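Local coordinates for protein enzyme subtilase SubTY from Bacillus sp. TY145 (Bacillus sp., PDB 5FFN) that probably cleaves peptide bonds in proteins as a serine endopeptidase of the subtilase family, and binds calcium and sodium ions, at residues 51-54 with 60-63; 99-104 with 131-136; 119-124 with 135-140; 262-267 with 278-283. All coordinates share one frame; numbering follows the deposited sequence.

Contact 1. Residues 51-54 with 60-63; sequences QCKD and PLVD
Different first torsions bring Lys53 and Asp63 together. In Lys53, CG sits beside the backbone N (chi1 -60°) and the chain beyond it is extended. In Asp63, CG is anti to the backbone N (chi1 -165°), which lays its carboxylate across the lysine methylenes. Lys53 CE is 3.6 Å from Asp63 OD2. Lys53 NZ stays 4.4 Å from Asp63 OD2, beyond a salt bridge. The ammonium group turns instead to His123 NE2 and to Gln51 OE1, which lies 2.9 Å from Lys53 NZ and is met from above its amide plane. Leu61 CD2 packs beside the same chain, 4.1 Å from Lys53 CD. The two segments form a beta hairpin whose first strand is also paired in parallel with strand 99-104. Asp54 and Val62 are its antiparallel hydrogen-bonded pair. Asp54 N and Val62 O are 2.9 Å apart; Val62 N to Asp54 O is also 2.9 Å and nearly straight at 170°. Their side chains lie on the face away from Lys53, where the Asp54 carboxylate binds Thr56 and Gln57. A water accepts from Cys52 N at 2.9 Å and donates to Asp63 OD1. Cys52 SG is bonded to Cys66 SG in a disulfide.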
loop_
_atom_site.group_PDB
_atom_site.type_symbol
_atom_site.label_atom_id
_atom_site.label_comp_id
_atom_site.label_asym_id
_atom_site.label_seq_id
_atom_site.Cartn_x
_atom_site.Cartn_y
_atom_site.Cartn_z
ATOM N N GLN A 51 17.898 -7.914 -1.623
ATOM C CA GLN A 51 17.934 -8.067 -0.152
ATOM C C GLN A 51 16.687 -8.836 0.267
ATOM O O GLN A 51 15.634 -8.747 -0.371
ATOM C CB GLN A 51 18.042 -6.739 0.609
ATOM C CG GLN A 51 19.240 -5.856 0.304
ATOM C CD GLN A 51 19.547 -4.875 1.393
ATOM O OE1 GLN A 51 18.915 -4.879 2.445
ATOM N NE2 GLN A 51 20.524 -3.993 1.154
ATOM N N CYS A 52 16.847 -9.663 1.301
ATOM C CA CYS A 52 15.798 -10.490 1.819
ATOM C C CYS A 52 16.081 -10.588 3.314
ATOM O O CYS A 52 17.044 -11.243 3.727
ATOM C CB CYS A 52 15.795 -11.845 1.131
ATOM S SG CYS A 52 14.798 -13.091 1.874
ATOM N N LYS A 53 15.294 -9.843 4.108
ATOM C CA LYS A 53 15.538 -9.731 5.539
ATOM C C LYS A 53 14.231 -9.831 6.338
ATOM O O LYS A 53 13.163 -9.483 5.831
ATOM C CB LYS A 53 16.245 -8.412 5.877
ATOM C CG LYS A 53 17.592 -8.253 5.210
ATOM C CD LYS A 53 18.287 -6.963 5.532
ATOM C CE LYS A 53 19.724 -6.989 4.998
ATOM N NZ LYS A 53 20.318 -5.694 4.860
ATOM N N ASP A 54 14.339 -10.337 7.576
ATOM C CA ASP A 54 13.169 -10.619 8.400
ATOM C C ASP A 54 13.336 -9.950 9.757
ATOM O O ASP A 54 14.315 -10.213 10.483
ATOM C CB ASP A 54 12.984 -12.144 8.540
ATOM C CG ASP A 54 11.666 -12.554 9.190
ATOM O OD1 ASP A 54 10.898 -11.710 9.748
ATOM O OD2 ASP A 54 11.393 -13.766 9.138
ATOM N N PRO A 60 16.216 -9.865 16.178
ATOM C CA PRO A 60 15.655 -8.648 15.566
ATOM C C PRO A 60 15.975 -8.413 14.070
ATOM O O PRO A 60 15.344 -7.544 13.434
ATOM C CB PRO A 60 16.263 -7.505 16.404
ATOM C CG PRO A 60 16.889 -8.139 17.580
ATOM C CD PRO A 60 17.232 -9.541 17.196
ATOM N N LEU A 61 16.951 -9.145 13.527
ATOM C CA LEU A 61 17.175 -9.147 12.086
ATOM C C LEU A 61 17.745 -10.497 11.663
ATOM O O LEU A 61 18.805 -10.928 12.134
ATOM C CB LEU A 61 18.086 -7.983 11.665
ATOM C CG LEU A 61 18.073 -7.557 10.179
ATOM C CD1 LEU A 61 18.859 -6.269 9.997
ATOM C CD2 LEU A 61 18.634 -8.608 9.300
ATOM N N VAL A 62 16.999 -11.181 10.820
ATOM C CA VAL A 62 17.452 -12.396 10.213
ATOM C C VAL A 62 17.684 -12.093 8.730
ATOM O O VAL A 62 16.758 -11.890 7.971
ATOM C CB VAL A 62 16.457 -13.496 10.424
ATOM C CG1 VAL A 62 16.877 -14.760 9.678
ATOM C CG2 VAL A 62 16.272 -13.711 11.958
ATOM N N ASP A 63 18.953 -12.039 8.352
ATOM C CA ASP A 63 19.333 -11.754 6.987
ATOM C C ASP A 63 19.282 -13.041 6.178
ATOM O O ASP A 63 19.759 -14.089 6.606
ATOM C CB ASP A 63 20.714 -11.089 6.988
ATOM C CG ASP A 63 21.050 -10.435 5.674
ATOM O OD1 ASP A 63 20.367 -10.725 4.690
ATOM O OD2 ASP A 63 22.053 -9.701 5.627
HETATM O O HOH W 1 19.629 -9.692 2.242
#

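Contact 2. Residues 99-104 with 131-136; sequences KLWAYK and TGSKVV
This is a side-chain packing contact between Trp101 and the chain around Val135, on one side of the main sheet. Strands 99-104 and 134-142 are not neighbours. Strand 29-35 pairs with both and runs between them, so the indole reaches over it. The Trp101 ring gets there with CG beside the backbone N (chi1 -65°). Val135 CG2 makes an off-centre CH-pi contact with the six-membered ring, 4.2 Å from its centroid and 28° off the normal. The nearest ring carbon is Trp101 CH2, 3.8 Å from Val135 CG2. The other valine branch, CG1, is anti to the backbone N and faces helix 114-131 instead. That helix links the two strands, in a beta-alpha-beta crossover of the parallel subtilase sheet. Its end and the following loop supply the rest. Thr131 OG1 lies at the ring edge, near its plane, 4.3 Å from Trp101 CH2. Ser133 OG approaches Trp101 CZ2 obliquely at 4.1 Å. An ST turn shapes this corner, with Ser133 N donating to Thr131 OG1 at 3.3 Å. Gly132, between them, has positive phi and takes the chain out of the helix. Thr131 OG1 is also hydrogen-bonded to Glu127 O, and Glu127 packs against the indole as well.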
loop_
_atom_site.group_PDB
_atom_site.type_symbol
_atom_site.label_atom_id
_atom_site.label_comp_id
_atom_site.label_asym_id
_atom_site.label_seq_id
_atom_site.Cartn_x
_atom_site.Cartn_y
_atom_site.Cartn_z
ATOM N N LYS A 99 14.864 -3.426 -8.822
ATOM C CA LYS A 99 15.254 -4.506 -7.923
ATOM C C LYS A 99 14.479 -4.401 -6.602
ATOM O O LYS A 99 14.039 -3.338 -6.220
ATOM C CB LYS A 99 16.739 -4.489 -7.680
ATOM C CG LYS A 99 17.548 -4.919 -8.915
ATOM C CD LYS A 99 17.297 -6.341 -9.380
ATOM C CE LYS A 99 18.161 -6.590 -10.663
ATOM N NZ LYS A 99 18.071 -8.011 -11.119
ATOM N N LEU A 100 14.392 -5.539 -5.930
ATOM C CA LEU A 100 13.535 -5.712 -4.763
ATOM C C LEU A 100 14.374 -5.850 -3.500
ATOM O O LEU A 100 15.359 -6.601 -3.449
ATOM C CB LEU A 100 12.580 -6.885 -4.985
ATOM C CG LEU A 100 11.789 -7.410 -3.790
ATOM C CD1 LEU A 100 10.715 -6.392 -3.348
ATOM C CD2 LEU A 100 11.115 -8.703 -4.083
ATOM N N TRP A 101 14.006 -5.088 -2.471
ATOM C CA TRP A 101 14.472 -5.377 -1.122
ATOM C C TRP A 101 13.234 -5.898 -0.359
ATOM O O TRP A 101 12.311 -5.128 -0.016
ATOM C CB TRP A 101 15.093 -4.179 -0.440
ATOM C CG TRP A 101 16.405 -3.578 -1.007
ATOM C CD1 TRP A 101 17.112 -4.013 -2.091
ATOM C CD2 TRP A 101 17.147 -2.496 -0.455
ATOM N NE1 TRP A 101 18.249 -3.265 -2.254
ATOM C CE2 TRP A 101 18.306 -2.327 -1.260
ATOM C CE3 TRP A 101 16.964 -1.638 0.654
ATOM C CZ2 TRP A 101 19.231 -1.335 -1.027
ATOM C CZ3 TRP A 101 17.903 -0.660 0.888
ATOM C CH2 TRP A 101 19.051 -0.529 0.054
ATOM N N ALA A 102 13.214 -7.200 -0.087
ATOM C CA ALA A 102 12.049 -7.845 0.515
ATOM C C ALA A 102 12.264 -7.890 2.023
ATOM O O ALA A 102 13.048 -8.691 2.506
ATOM C CB ALA A 102 11.821 -9.233 -0.055
ATOM N N TYR A 103 11.598 -6.986 2.756
ATOM C CA TYR A 103 11.765 -6.894 4.214
ATOM C C TYR A 103 10.494 -7.360 4.888
ATOM O O TYR A 103 9.438 -6.754 4.722
ATOM C CB TYR A 103 12.061 -5.473 4.635
ATOM C CG TYR A 103 13.459 -4.962 4.408
ATOM C CD1 TYR A 103 14.365 -5.576 3.523
ATOM C CD2 TYR A 103 13.878 -3.799 5.056
ATOM C CE1 TYR A 103 15.642 -5.045 3.319
ATOM C CE2 TYR A 103 15.151 -3.286 4.874
ATOM C CZ TYR A 103 16.034 -3.924 3.974
ATOM O OH TYR A 103 17.293 -3.353 3.810
ATOM N N LYS A 104 10.577 -8.461 5.627
ATOM C CA LYS A 104 9.385 -9.008 6.306
ATOM C C LYS A 104 9.220 -8.322 7.659
ATOM O O LYS A 104 10.097 -8.417 8.525
ATOM C CB LYS A 104 9.470 -10.531 6.483
ATOM C CG LYS A 104 8.276 -11.125 7.159
ATOM C CD LYS A 104 8.326 -12.647 7.210
ATOM C CE LYS A 104 7.034 -13.255 7.670
ATOM N NZ LYS A 104 7.128 -14.764 7.724
ATOM N N THR A 131 25.043 2.174 0.684
ATOM C CA THR A 131 25.207 1.640 -0.692
ATOM C C THR A 131 25.061 2.707 -1.784
ATOM O O THR A 131 25.278 2.413 -2.968
ATOM C CB THR A 131 24.178 0.572 -0.989
ATOM O OG1 THR A 131 22.858 1.149 -0.976
ATOM C CG2 THR A 131 24.283 -0.591 0.011
ATOM N N GLY A 132 24.672 3.916 -1.388
ATOM C CA GLY A 132 24.366 4.985 -2.313
ATOM C C GLY A 132 23.232 4.662 -3.286
ATOM O O GLY A 132 23.139 5.233 -4.383
ATOM N N SER A 133 22.318 3.792 -2.865
ATOM C CA SER A 133 21.191 3.384 -3.692
ATOM C C SER A 133 20.020 4.403 -3.682
ATOM O O SER A 133 19.805 5.174 -2.729
ATOM C CB SER A 133 20.667 2.015 -3.246
ATOM O OG SER A 133 21.675 1.007 -3.272
ATOM N N LYS A 134 19.261 4.363 -4.771
ATOM C CA LYS A 134 17.997 5.106 -4.891
ATOM C C LYS A 134 16.898 4.113 -4.503
ATOM O O LYS A 134 16.731 3.077 -5.127
ATOM C CB LYS A 134 17.801 5.635 -6.313
ATOM C CG LYS A 134 18.806 6.693 -6.720
ATOM C CD LYS A 134 18.712 7.040 -8.180
ATOM C CE LYS A 134 20.004 7.710 -8.671
ATOM N NZ LYS A 134 20.573 8.679 -7.718
ATOM N N VAL A 135 16.178 4.413 -3.423
ATOM C CA VAL A 135 15.276 3.466 -2.843
ATOM C C VAL A 135 13.907 4.105 -2.602
ATOM O O VAL A 135 13.809 5.226 -2.109
ATOM C CB VAL A 135 15.798 2.900 -1.484
ATOM C CG1 VAL A 135 14.870 1.789 -0.954
ATOM C CG2 VAL A 135 17.271 2.420 -1.611
ATOM N N VAL A 136 12.877 3.360 -2.964
ATOM C CA VAL A 136 11.515 3.718 -2.652
ATOM C C VAL A 136 10.983 2.638 -1.676
ATOM O O VAL A 136 11.066 1.448 -1.967
ATOM C CB VAL A 136 10.637 3.678 -3.902
ATOM C CG1 VAL A 136 9.169 4.122 -3.567
ATOM C CG2 VAL A 136 11.224 4.582 -5.003
#

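Contact 3. Residues 119-124 with 135-140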
loop_
_atom_site.group_PDB
_atom_site.type_symbol
_atom_site.label_atom_id
_atom_site.label_comp_id
_atom_site.label_asym_id
_atom_site.label_seq_id
_atom_site.Cartn_x
_atom_site.Cartn_y
_atom_site.Cartn_z
ATOM N N ALA A 119 11.992 -0.453 12.911
ATOM C CA ALA A 119 13.376 -0.949 12.743
ATOM C C ALA A 119 13.694 -1.175 11.266
ATOM O O ALA A 119 14.774 -0.765 10.770
ATOM C CB ALA A 119 13.561 -2.161 13.514
ATOM N N ALA A 120 12.725 -1.741 10.554
ATOM C CA ALA A 120 12.864 -2.047 9.142
ATOM C C ALA A 120 13.017 -0.766 8.288
ATOM O O ALA A 120 13.890 -0.701 7.428
ATOM C CB ALA A 120 11.722 -2.880 8.663
ATOM N N ILE A 121 12.219 0.255 8.573
ATOM C CA ILE A 121 12.311 1.575 7.874
ATOM C C ILE A 121 13.686 2.229 8.049
ATOM O O ILE A 121 14.333 2.644 7.098
ATOM C CB ILE A 121 11.210 2.537 8.370
ATOM C CG1 ILE A 121 9.833 1.961 8.063
ATOM C CG2 ILE A 121 11.354 3.919 7.720
ATOM C CD1 ILE A 121 8.700 2.650 8.840
ATOM N N ARG A 122 14.133 2.296 9.300
ATOM C CA ARG A 122 15.461 2.814 9.615
ATOM C C ARG A 122 16.575 2.031 8.933
ATOM O O ARG A 122 17.523 2.641 8.431
ATOM C CB ARG A 122 15.679 2.839 11.118
ATOM C CG ARG A 122 14.755 3.806 11.788
ATOM C CD ARG A 122 14.927 3.828 13.289
ATOM N NE ARG A 122 14.329 5.031 13.844
ATOM C CZ ARG A 122 14.946 6.208 13.973
ATOM N NH1 ARG A 122 16.203 6.362 13.640
ATOM N NH2 ARG A 122 14.280 7.225 14.485
ATOM N N HIS A 123 16.418 0.711 8.884
ATOM C CA HIS A 123 17.387 -0.152 8.229
ATOM C C HIS A 123 17.457 0.125 6.710
ATOM O O HIS A 123 18.529 0.250 6.156
ATOM C CB HIS A 123 17.096 -1.607 8.550
ATOM C CG HIS A 123 18.128 -2.555 8.023
ATOM N ND1 HIS A 123 19.344 -2.753 8.639
ATOM C CD2 HIS A 123 18.132 -3.339 6.923
ATOM C CE1 HIS A 123 20.062 -3.611 7.928
ATOM N NE2 HIS A 123 19.349 -3.994 6.886
ATOM N N VAL A 124 16.312 0.278 6.054
ATOM C CA VAL A 124 16.305 0.698 4.651
ATOM C C VAL A 124 17.161 1.956 4.458
ATOM O O VAL A 124 18.003 1.995 3.563
ATOM C CB VAL A 124 14.863 0.966 4.106
ATOM C CG1 VAL A 124 14.913 1.567 2.674
ATOM C CG2 VAL A 124 14.018 -0.282 4.122
ATOM N N VAL A 135 16.178 4.413 -3.423
ATOM C CA VAL A 135 15.276 3.466 -2.843
ATOM C C VAL A 135 13.907 4.105 -2.602
ATOM O O VAL A 135 13.809 5.226 -2.109
ATOM C CB VAL A 135 15.798 2.900 -1.484
ATOM C CG1 VAL A 135 14.870 1.789 -0.954
ATOM C CG2 VAL A 135 17.271 2.420 -1.611
ATOM N N VAL A 136 12.877 3.360 -2.964
ATOM C CA VAL A 136 11.515 3.718 -2.652
ATOM C C VAL A 136 10.983 2.638 -1.676
ATOM O O VAL A 136 11.066 1.448 -1.967
ATOM C CB VAL A 136 10.637 3.678 -3.902
ATOM C CG1 VAL A 136 9.169 4.122 -3.567
ATOM C CG2 VAL A 136 11.224 4.582 -5.003
ATOM N N ILE A 137 10.454 3.069 -0.542
ATOM C CA ILE A 137 9.799 2.181 0.396
ATOM C C ILE A 137 8.336 2.110 0.022
ATOM O O ILE A 137 7.682 3.154 -0.165
ATOM C CB ILE A 137 9.902 2.692 1.824
ATOM C CG1 ILE A 137 11.330 2.514 2.331
ATOM C CG2 ILE A 137 8.887 1.975 2.705
ATOM C CD1 ILE A 137 11.606 3.151 3.717
ATOM N N ASN A 138 7.840 0.892 -0.068
ATOM C CA ASN A 138 6.432 0.599 -0.123
ATOM C C ASN A 138 5.917 0.026 1.179
ATOM O O ASN A 138 6.384 -1.043 1.622
ATOM C CB ASN A 138 6.170 -0.414 -1.242
ATOM C CG ASN A 138 4.685 -0.676 -1.501
ATOM O OD1 ASN A 138 4.153 -0.225 -2.521
ATOM N ND2 ASN A 138 4.009 -1.445 -0.593
ATOM N N MET A 139 4.934 0.708 1.764
ATOM C CA MET A 139 4.258 0.205 2.965
ATOM C C MET A 139 2.752 0.118 2.746
ATOM O O MET A 139 1.968 1.082 2.919
ATOM C CB MET A 139 4.583 1.038 4.199
ATOM C CG MET A 139 5.932 0.725 4.769
ATOM S SD MET A 139 6.250 1.554 6.342
ATOM C CE MET A 139 6.474 3.243 5.793
ATOM N N SER A 140 2.354 -1.066 2.322
ATOM C CA SER A 140 0.956 -1.447 2.189
ATOM C C SER A 140 0.413 -1.935 3.535
ATOM O O SER A 140 -0.039 -3.086 3.691
ATOM C CB SER A 140 0.807 -2.503 1.091
ATOM O OG SER A 140 1.067 -1.935 -0.196
#
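Ser140 OG is held by two groups. Asn138 ND2 donates to it at 3.0 Å, with the serine oxygen in the amide plane, and Ser251 O is its second hydrogen-bond partner. The strand's contact with helix 119-124 is wholly apolar. Val124 CG1 meets Val135 CG1 at 3.6 Å and Ile137 CG1 at 3.7 Å, so one methyl rests on two strand residues, two apart, that both point toward the helix. CG1 of Val124 can do so because it is anti to the backbone N (chi1 173°). Ile137 CD1 extends the patch, 3.9 Å from Val124 CB and 4.1 Å from Ile121 CG2. One turn back along the helix, Ile121 CD1 touches Met139 SD at 3.7 Å, and the two chains cross at about a right angle. The methionine bends at chi3 (-72°), which brings CE within 3.8 Å of Ile121 CD1. At Ile121 an alanine would probably open a gap over the Met139 thioether and set its end free to turn. Ile121 also packs on Leu34 and on helix 148-159. Helix and strand run antiparallel, at 167°, with their axes 10.3 Å apart. A helix laid along a parallel sheet and leading into one of its strands is the layered alpha/beta build of the subtilisin-like fold.

Contact 4. Residues 262-267 with 278-283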
loop_
_atom_site.group_PDB
_atom_site.type_symbol
_atom_site.label_atom_id
_atom_site.label_comp_id
_atom_site.label_asym_id
_atom_site.label_seq_id
_atom_site.Cartn_x
_atom_site.Cartn_y
_atom_site.Cartn_z
ATOM N N ALA A 262 9.580 4.265 -9.206
ATOM C CA ALA A 262 10.839 3.591 -9.634
ATOM C C ALA A 262 11.100 3.780 -11.132
ATOM O O ALA A 262 12.256 4.026 -11.557
ATOM C CB ALA A 262 10.782 2.122 -9.302
ATOM N N LYS A 263 10.027 3.672 -11.907
ATOM C CA LYS A 263 10.048 3.866 -13.357
ATOM C C LYS A 263 10.512 5.277 -13.715
ATOM O O LYS A 263 11.425 5.433 -14.558
ATOM C CB LYS A 263 8.698 3.511 -13.972
ATOM C CG LYS A 263 8.650 3.518 -15.514
ATOM C CD LYS A 263 7.225 3.302 -16.005
ATOM C CE LYS A 263 7.092 3.437 -17.508
ATOM N NZ LYS A 263 7.926 2.463 -18.311
ATOM N N ILE A 264 9.921 6.284 -13.060
ATOM C CA ILE A 264 10.287 7.677 -13.261
ATOM C C ILE A 264 11.760 7.905 -12.864
ATOM O O ILE A 264 12.552 8.501 -13.631
ATOM C CB ILE A 264 9.328 8.629 -12.489
ATOM C CG1 ILE A 264 7.884 8.502 -13.039
ATOM C CG2 ILE A 264 9.804 10.087 -12.512
ATOM C CD1 ILE A 264 6.825 9.179 -12.131
ATOM N N TRP A 265 12.142 7.364 -11.704
ATOM C CA TRP A 265 13.471 7.611 -11.157
ATOM C C TRP A 265 14.573 7.036 -12.058
ATOM O O TRP A 265 15.602 7.658 -12.254
ATOM C CB TRP A 265 13.598 7.022 -9.760
ATOM C CG TRP A 265 14.505 7.774 -8.877
ATOM C CD1 TRP A 265 15.356 8.822 -9.211
ATOM C CD2 TRP A 265 14.596 7.635 -7.459
ATOM N NE1 TRP A 265 15.981 9.295 -8.083
ATOM C CE2 TRP A 265 15.514 8.608 -6.993
ATOM C CE3 TRP A 265 13.988 6.781 -6.526
ATOM C CZ2 TRP A 265 15.839 8.740 -5.643
ATOM C CZ3 TRP A 265 14.350 6.914 -5.184
ATOM C CH2 TRP A 265 15.235 7.890 -4.768
ATOM N N SER A 266 14.320 5.835 -12.565
ATOM C CA SER A 266 15.224 5.142 -13.464
ATOM C C SER A 266 15.440 5.952 -14.740
ATOM O O SER A 266 16.572 6.041 -15.249
ATOM C CB SER A 266 14.681 3.769 -13.800
ATOM O OG SER A 266 15.555 3.123 -14.733
ATOM N N ALA A 267 14.374 6.597 -15.218
ATOM C CA ALA A 267 14.440 7.410 -16.428
ATOM C C ALA A 267 15.099 8.787 -16.208
ATOM O O ALA A 267 15.430 9.503 -17.189
ATOM C CB ALA A 267 13.054 7.554 -16.991
ATOM N N THR A 278 7.772 15.329 -6.057
ATOM C CA THR A 278 7.160 16.511 -6.644
ATOM C C THR A 278 6.591 16.192 -8.026
ATOM O O THR A 278 5.543 16.705 -8.401
ATOM C CB THR A 278 8.215 17.650 -6.714
ATOM O OG1 THR A 278 8.508 18.028 -5.373
ATOM C CG2 THR A 278 7.742 18.843 -7.461
ATOM N N GLU A 279 7.303 15.382 -8.777
ATOM C CA GLU A 279 6.897 15.019 -10.129
ATOM C C GLU A 279 5.723 14.019 -10.072
ATOM O O GLU A 279 4.844 14.067 -10.923
ATOM C CB GLU A 279 8.092 14.512 -10.914
ATOM C CG GLU A 279 7.804 13.896 -12.219
ATOM C CD GLU A 279 7.160 14.786 -13.283
ATOM O OE1 GLU A 279 6.808 15.970 -13.091
ATOM O OE2 GLU A 279 6.925 14.221 -14.362
ATOM N N LEU A 280 5.680 13.156 -9.063
ATOM C CA LEU A 280 4.437 12.371 -8.826
ATOM C C LEU A 280 3.222 13.283 -8.614
ATOM O O LEU A 280 2.132 13.048 -9.162
ATOM C CB LEU A 280 4.585 11.363 -7.667
ATOM C CG LEU A 280 5.487 10.155 -7.885
ATOM C CD1 LEU A 280 5.723 9.435 -6.516
ATOM C CD2 LEU A 280 4.883 9.201 -8.922
ATOM N N GLN A 281 3.407 14.321 -7.817
ATOM C CA GLN A 281 2.371 15.284 -7.567
ATOM C C GLN A 281 1.991 16.003 -8.875
ATOM O O GLN A 281 0.806 16.184 -9.154
ATOM C CB GLN A 281 2.849 16.258 -6.512
ATOM C CG GLN A 281 3.089 15.600 -5.137
ATOM C CD GLN A 281 3.718 16.569 -4.135
ATOM O OE1 GLN A 281 4.047 17.691 -4.517
ATOM N NE2 GLN A 281 3.933 16.126 -2.869
ATOM N N ASN A 282 2.999 16.413 -9.673
ATOM C CA ASN A 282 2.747 17.168 -10.928
ATOM C C ASN A 282 1.930 16.292 -11.880
ATOM O O ASN A 282 0.935 16.740 -12.440
ATOM C CB ASN A 282 4.050 17.570 -11.632
ATOM C CG ASN A 282 4.877 18.577 -10.852
ATOM O OD1 ASN A 282 4.364 19.313 -9.985
ATOM N ND2 ASN A 282 6.146 18.626 -11.161
ATOM N N ARG A 283 2.334 15.038 -11.984
ATOM C CA ARG A 283 1.647 14.061 -12.851
ATOM C C ARG A 283 0.220 13.823 -12.365
ATOM O O ARG A 283 -0.701 13.659 -13.177
ATOM C CB ARG A 283 2.414 12.752 -12.912
ATOM C CG ARG A 283 3.699 12.832 -13.794
ATOM C CD ARG A 283 4.381 11.509 -13.800
ATOM N NE ARG A 283 5.641 11.545 -14.568
ATOM C CZ ARG A 283 6.097 10.562 -15.341
ATOM N NH1 ARG A 283 5.406 9.462 -15.554
ATOM N NH2 ARG A 283 7.278 10.678 -15.922
#
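Ile264 lies over one face of the Arg283 guanidinium. Its CG1 is 3.5 Å above the plane, over the centre of the group, and 3.6 Å from Arg283 CZ. Its CD1 comes 3.6 Å from Arg283 NE. The same methyl touches Leu280 CD2 at 3.8 Å, so it is wedged between an aliphatic and a charged neighbour one turn apart. The branch methyl, Ile264 CG2, lies 4.3 Å from Glu279 CG.

The next shell fixes the flat group. Arg283 NE makes a salt bridge to Glu279 OE2, 3.0 Å long and nearly straight at 168°. The carboxylate oxygen lies in the guanidinium plane, whereas NE lies above the carboxylate plane, 40° out of it. Arg283 NH1 has a further partner in Arg309 O, near the chain's C-terminus. Asn282 ND2 gives Glu279 OE1 a weak bond. With a leucine at Arg283, the Glu279 carboxylate would probably be left without its charged mate, and Ile264 CG1 without the flat group under it.

Farther out, the axes of segments 262-267 and 278-283 cross at 117° and come within 11.2 Å. Helix 250-267 carries Ser251, of the probable catalytic triad, at its other end. Ile264 also meets Leu276 of helix 273-286. The charged pair is part of the interface and only partly exposed. The flat face of the guanidinium lies against Ile264, while its in-plane N-H goes to Glu279, so charge pairing and apolar packing are both met by one side chain.

Contacts 1, 2 and 3 form one continuous block, and contact 4 joins it through Trp265. Contacts 2 and 3 have centres 8 Å apart and share Val135 and Val136. Tyr103 CE2 and Val124 CG2 touch between them at 3.3 Å. Contact 1 borders contact 2, where Gln51 OE1 is 2.6 Å from Tyr103 OH, and it meets contact 3 where Lys53 NZ is 2.8 Å from His123 NE2. Trp265 CE3 is 3.8 Å from Val136 CG2, on the other side of strand 134-142 from the helix of contact 3. Contact 3 ends near the probable triad of Asp35, His72 and Ser251. The Met139 side chain is about 10 Å from the bound sodium.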